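Local coordinates for protein nucleotidyltransferase (PDB 1WWP) that is of unknown function but probably acts as a substrate-binding partner of a nucleotidyltransferase, at residues Glu35-Ala40 / Arg108-Val113; Gly58-Ala63 / Leu76-Val81. All blocks are in the same frame, centred on the assembly; numbering follows the deposited sequence.

Both contacts are buried, helix-on-helix and apolar, and together they tie four of the five helices of this all-helical chain into one core. Contact 1 joins helix 20-49 to helix 93-116 near the centre of the chain and is built on an aromatic ring; contact 2 joins helix 56-66 to helix 71-86 rather farther out, and rests on one isoleucine among aliphatic groups. The first bridges distant parts of the sequence, the second the two arms of a short hairpin. Their centres lie about 10 Å apart, and Met80 connects them: its CE atom is 3.6 Å from CD2 of Phe37 and 3.8 Å from SE of Met110.

Contact 1 (Glu35-Ala40 / Arg108-Val113); sequences EAFWKA and RLMEQV
Phe37 and Met110 mark the closest backbone approach, with CA atoms 7.0 Å apart, where a turn of helix 20-49 faces a turn of helix 93-116. The aromatic side chain bridges this gap. With CG of Phe37 anti to the backbone N (chi1 177°), the ring extends toward the other helix and is met from two directions. Over one face lies the side chain of Met110, deposited as selenomethionine: CG of Met110 sits 3.7 Å from the centroid of the Phe37 ring and only 10° off the normal, a CH-pi contact almost centred on the ring. The chain then bends at its third torsion (chi3 -87°), and SE of Met110 lies more obliquely, 4.3 Å from the centroid of the Phe37 ring, as a Met-aromatic contact. SE of Met110 is also 3.6 Å from CB of Phe37. Val113, one helical turn after Met110, comes to the ring edge instead: CB of Val113 lies in the ring plane, 3.7 Å from CE1 of Phe37. Elsewhere on helix 20-49, NE1 of Trp38 donates to OE1 of Glu35 at 3.2 Å; the oxygen lies in the indole plane but is met from above the carboxylate plane. The other carboxylate oxygen forms a salt bridge with Arg84. This is buried helix-to-helix packing close to the centre of an all-helical chain, with one aromatic ring spanning the two helices. Across the interface the contacts are apolar, CH-pi and Met-aromatic in kind, consistent with a contact held by the shape fit of the Phe37 ring, the Met110 chain and Val113.

Contact 2 (Gly58-Ala63 / Leu76-Val81); sequences GVIRLA and LALGMV
In Ile60 the two branches of the side chain divide the work: chi1 of -74° sets CG2 anti to the backbone N and CG1 anti to the carbonyl carbon, and an extended chi2 of 165° carries CD1 onward to helix 71-86. There CD1 of Ile60 meets CB of Ala77 at 3.6 Å, and on the next turn CG2 of Val81 at the same distance. CD1 of Ile60 also lies 3.6 Å from O of Ala77, a van der Waals contact with the backbone. The other branch, CG2 of Ile60, lies 3.7 Å from CB of Ala77, so the small alanine methyl is touched by both arms of the isoleucine. Leu78 reaches in from the flank, its CD2 4.0 Å from CG2 of Ile60, the two side chains running past each other in opposite directions. The axes of the two short segments are antiparallel at 173° and pass 9.9 Å apart, with Ile60 facing Ala77 as the nearest pair of CA atoms. This is an antiparallel helical hairpin, whose connection adds Leu69 against Ile60 and whose first helix supplies Pro56 and Lys57 beside Val81. Helix 20-49 packs against the hairpin: Val59 on Leu45, and Val81 on Phe34. Met80 reaches Phe30 and Phe34 there as well as Tyr106 of helix 93-116, joining the hairpin to both long helices.

Contact 1 (Glu35-Ala40 / Arg108-Val113)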
# COMPACT_ATOMS: atom_id res chain seq x y z
N GLU A 35 6.77 -6.46 -2.89
CA GLU A 35 7.38 -5.79 -4.02
C GLU A 35 8.84 -6.18 -4.16
O GLU A 35 9.31 -6.46 -5.26
CB GLU A 35 7.25 -4.28 -3.88
CG GLU A 35 5.80 -3.77 -3.70
CD GLU A 35 4.85 -4.15 -4.85
OE1 GLU A 35 5.28 -4.17 -6.02
OE2 GLU A 35 3.66 -4.42 -4.57
N ALA A 36 9.56 -6.22 -3.04
CA ALA A 36 10.96 -6.60 -3.07
C ALA A 36 11.08 -8.08 -3.41
O ALA A 36 12.02 -8.51 -4.06
CB ALA A 36 11.63 -6.33 -1.72
N PHE A 37 10.10 -8.86 -2.97
CA PHE A 37 10.15 -10.28 -3.24
C PHE A 37 9.97 -10.63 -4.73
O PHE A 37 10.78 -11.35 -5.29
CB PHE A 37 9.08 -11.00 -2.42
CG PHE A 37 9.02 -12.47 -2.69
CD1 PHE A 37 10.03 -13.31 -2.25
CD2 PHE A 37 7.96 -13.01 -3.43
CE1 PHE A 37 10.00 -14.68 -2.54
CE2 PHE A 37 7.92 -14.37 -3.72
CZ PHE A 37 8.95 -15.21 -3.27
N TRP A 38 8.94 -10.12 -5.39
CA TRP A 38 8.76 -10.51 -6.80
C TRP A 38 9.85 -9.93 -7.69
O TRP A 38 10.22 -10.53 -8.69
CB TRP A 38 7.36 -10.15 -7.31
CG TRP A 38 7.11 -8.75 -7.70
CD1 TRP A 38 6.66 -7.74 -6.91
CD2 TRP A 38 7.22 -8.22 -9.02
NE1 TRP A 38 6.46 -6.60 -7.67
CE2 TRP A 38 6.80 -6.87 -8.97
CE3 TRP A 38 7.62 -8.76 -10.25
CZ2 TRP A 38 6.76 -6.05 -10.09
CZ3 TRP A 38 7.59 -7.94 -11.38
CH2 TRP A 38 7.16 -6.60 -11.29
N LYS A 39 10.40 -8.80 -7.28
CA LYS A 39 11.49 -8.17 -8.02
C LYS A 39 12.74 -9.04 -7.95
O LYS A 39 13.47 -9.17 -8.93
CB LYS A 39 11.78 -6.77 -7.47
CG LYS A 39 10.73 -5.75 -7.87
CD LYS A 39 10.64 -5.71 -9.37
CE LYS A 39 9.70 -4.64 -9.85
NZ LYS A 39 9.65 -4.71 -11.34
N ALA A 40 12.99 -9.65 -6.80
CA ALA A 40 14.18 -10.50 -6.67
C ALA A 40 13.99 -11.75 -7.53
O ALA A 40 14.94 -12.25 -8.15
CB ALA A 40 14.40 -10.89 -5.18
N ARG A 108 6.57 -17.07 5.61
CA ARG A 108 7.34 -18.31 5.51
C ARG A 108 7.70 -18.62 4.06
O ARG A 108 8.85 -18.91 3.74
CB ARG A 108 6.56 -19.48 6.10
CG ARG A 108 6.18 -19.32 7.57
CD ARG A 108 5.25 -20.44 8.03
NE ARG A 108 4.63 -20.14 9.32
CZ ARG A 108 5.29 -20.06 10.47
NH1 ARG A 108 6.60 -20.27 10.51
NH2 ARG A 108 4.63 -19.77 11.59
N LEU A 109 6.70 -18.56 3.17
CA LEU A 109 6.93 -18.84 1.75
C LEU A 109 8.07 -17.98 1.19
O LEU A 109 8.99 -18.49 0.56
CB LEU A 109 5.65 -18.56 0.96
CG LEU A 109 5.41 -19.18 -0.43
CD1 LEU A 109 5.10 -18.07 -1.41
CD2 LEU A 109 6.61 -20.00 -0.90
N MSE A 110 8.00 -16.67 1.44
CA MSE A 110 9.02 -15.77 0.94
C MSE A 110 10.38 -16.04 1.52
O MSE A 110 11.39 -15.94 0.81
CB MSE A 110 8.61 -14.31 1.20
CG MSE A 110 7.39 -13.89 0.39
SE MSE A 110 6.96 -12.00 0.34
CE MSE A 110 5.85 -11.83 1.93
N GLU A 111 10.42 -16.37 2.81
CA GLU A 111 11.68 -16.66 3.48
C GLU A 111 12.33 -17.89 2.85
O GLU A 111 13.53 -17.92 2.61
CB GLU A 111 11.42 -16.91 4.97
CG GLU A 111 12.67 -17.10 5.82
CD GLU A 111 12.38 -17.20 7.32
OE1 GLU A 111 13.35 -17.18 8.11
OE2 GLU A 111 11.19 -17.31 7.71
N GLN A 112 11.52 -18.91 2.58
CA GLN A 112 12.00 -20.15 1.99
C GLN A 112 12.41 -19.98 0.54
O GLN A 112 13.41 -20.56 0.10
CB GLN A 112 10.92 -21.23 2.09
CG GLN A 112 10.74 -21.81 3.47
CD GLN A 112 9.63 -22.84 3.52
OE1 GLN A 112 9.55 -23.72 2.65
NE2 GLN A 112 8.77 -22.74 4.52
N VAL A 113 11.65 -19.21 -0.22
CA VAL A 113 12.00 -19.03 -1.62
C VAL A 113 13.28 -18.24 -1.72
O VAL A 113 14.19 -18.63 -2.44
CB VAL A 113 10.89 -18.30 -2.40
CG1 VAL A 113 11.28 -18.16 -3.88
CG2 VAL A 113 9.59 -19.09 -2.28

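Contact 2 (Gly58-Ala63 / Leu76-Val81)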
# COMPACT_ATOMS: atom_id res chain seq x y z
N GLY A 58 3.13 -13.18 -13.71
CA GLY A 58 3.91 -13.82 -14.75
C GLY A 58 5.20 -14.37 -14.20
O GLY A 58 5.65 -15.45 -14.58
N VAL A 59 5.81 -13.62 -13.29
CA VAL A 59 7.06 -14.05 -12.69
C VAL A 59 6.82 -15.30 -11.84
O VAL A 59 7.58 -16.26 -11.85
CB VAL A 59 7.71 -12.92 -11.82
CG1 VAL A 59 8.92 -13.45 -11.06
CG2 VAL A 59 8.13 -11.77 -12.72
N ILE A 60 5.70 -15.31 -11.13
CA ILE A 60 5.41 -16.46 -10.30
C ILE A 60 5.21 -17.72 -11.20
O ILE A 60 5.72 -18.81 -10.89
CB ILE A 60 4.17 -16.15 -9.38
CG1 ILE A 60 4.61 -15.20 -8.27
CG2 ILE A 60 3.58 -17.42 -8.83
CD1 ILE A 60 3.45 -14.52 -7.52
N ARG A 61 4.51 -17.55 -12.32
CA ARG A 61 4.27 -18.66 -13.25
C ARG A 61 5.59 -19.20 -13.79
O ARG A 61 5.78 -20.40 -13.94
CB ARG A 61 3.38 -18.22 -14.43
CG ARG A 61 2.09 -17.57 -14.00
CD ARG A 61 0.92 -18.39 -14.47
NE ARG A 61 -0.36 -17.79 -14.14
CZ ARG A 61 -0.77 -16.60 -14.57
NH1 ARG A 61 -0.00 -15.86 -15.36
NH2 ARG A 61 -1.96 -16.16 -14.19
N LEU A 62 6.53 -18.31 -14.10
CA LEU A 62 7.85 -18.74 -14.60
C LEU A 62 8.62 -19.39 -13.44
O LEU A 62 9.29 -20.39 -13.62
CB LEU A 62 8.65 -17.54 -15.16
CG LEU A 62 8.02 -16.88 -16.40
CD1 LEU A 62 8.69 -15.54 -16.68
CD2 LEU A 62 8.13 -17.83 -17.62
N ALA A 63 8.53 -18.82 -12.24
CA ALA A 63 9.21 -19.42 -11.10
C ALA A 63 8.70 -20.86 -10.93
O ALA A 63 9.47 -21.77 -10.63
CB ALA A 63 8.94 -18.60 -9.83
N LEU A 76 -0.07 -20.33 -3.53
CA LEU A 76 -0.08 -19.47 -2.35
C LEU A 76 0.50 -18.10 -2.78
O LEU A 76 0.07 -17.06 -2.28
CB LEU A 76 0.78 -20.10 -1.24
CG LEU A 76 0.44 -19.92 0.25
CD1 LEU A 76 1.70 -19.46 0.96
CD2 LEU A 76 -0.69 -18.93 0.47
N ALA A 77 1.46 -18.12 -3.70
CA ALA A 77 2.10 -16.90 -4.22
C ALA A 77 1.09 -16.06 -5.01
O ALA A 77 1.02 -14.84 -4.84
CB ALA A 77 3.27 -17.27 -5.13
N LEU A 78 0.32 -16.71 -5.87
CA LEU A 78 -0.68 -16.03 -6.68
C LEU A 78 -1.75 -15.42 -5.77
O LEU A 78 -2.37 -14.41 -6.11
CB LEU A 78 -1.32 -17.01 -7.67
CG LEU A 78 -0.40 -17.53 -8.77
CD1 LEU A 78 -1.04 -18.74 -9.45
CD2 LEU A 78 -0.13 -16.42 -9.78
N GLY A 79 -1.98 -16.06 -4.63
CA GLY A 79 -2.97 -15.53 -3.71
C GLY A 79 -2.38 -14.29 -3.08
O GLY A 79 -3.09 -13.34 -2.74
N MSE A 80 -1.06 -14.30 -2.93
CA MSE A 80 -0.34 -13.19 -2.35
C MSE A 80 -0.50 -11.97 -3.26
O MSE A 80 -0.67 -10.85 -2.78
CB MSE A 80 1.12 -13.57 -2.20
CG MSE A 80 1.90 -12.73 -1.22
SE MSE A 80 3.57 -13.60 -0.76
CE MSE A 80 4.57 -13.24 -2.39
N VAL A 81 -0.44 -12.18 -4.57
CA VAL A 81 -0.61 -11.06 -5.49
C VAL A 81 -2.02 -10.48 -5.36
O VAL A 81 -2.19 -9.27 -5.32
CB VAL A 81 -0.33 -11.47 -6.96
CG1 VAL A 81 -0.66 -10.30 -7.93
CG2 VAL A 81 1.14 -11.83 -7.12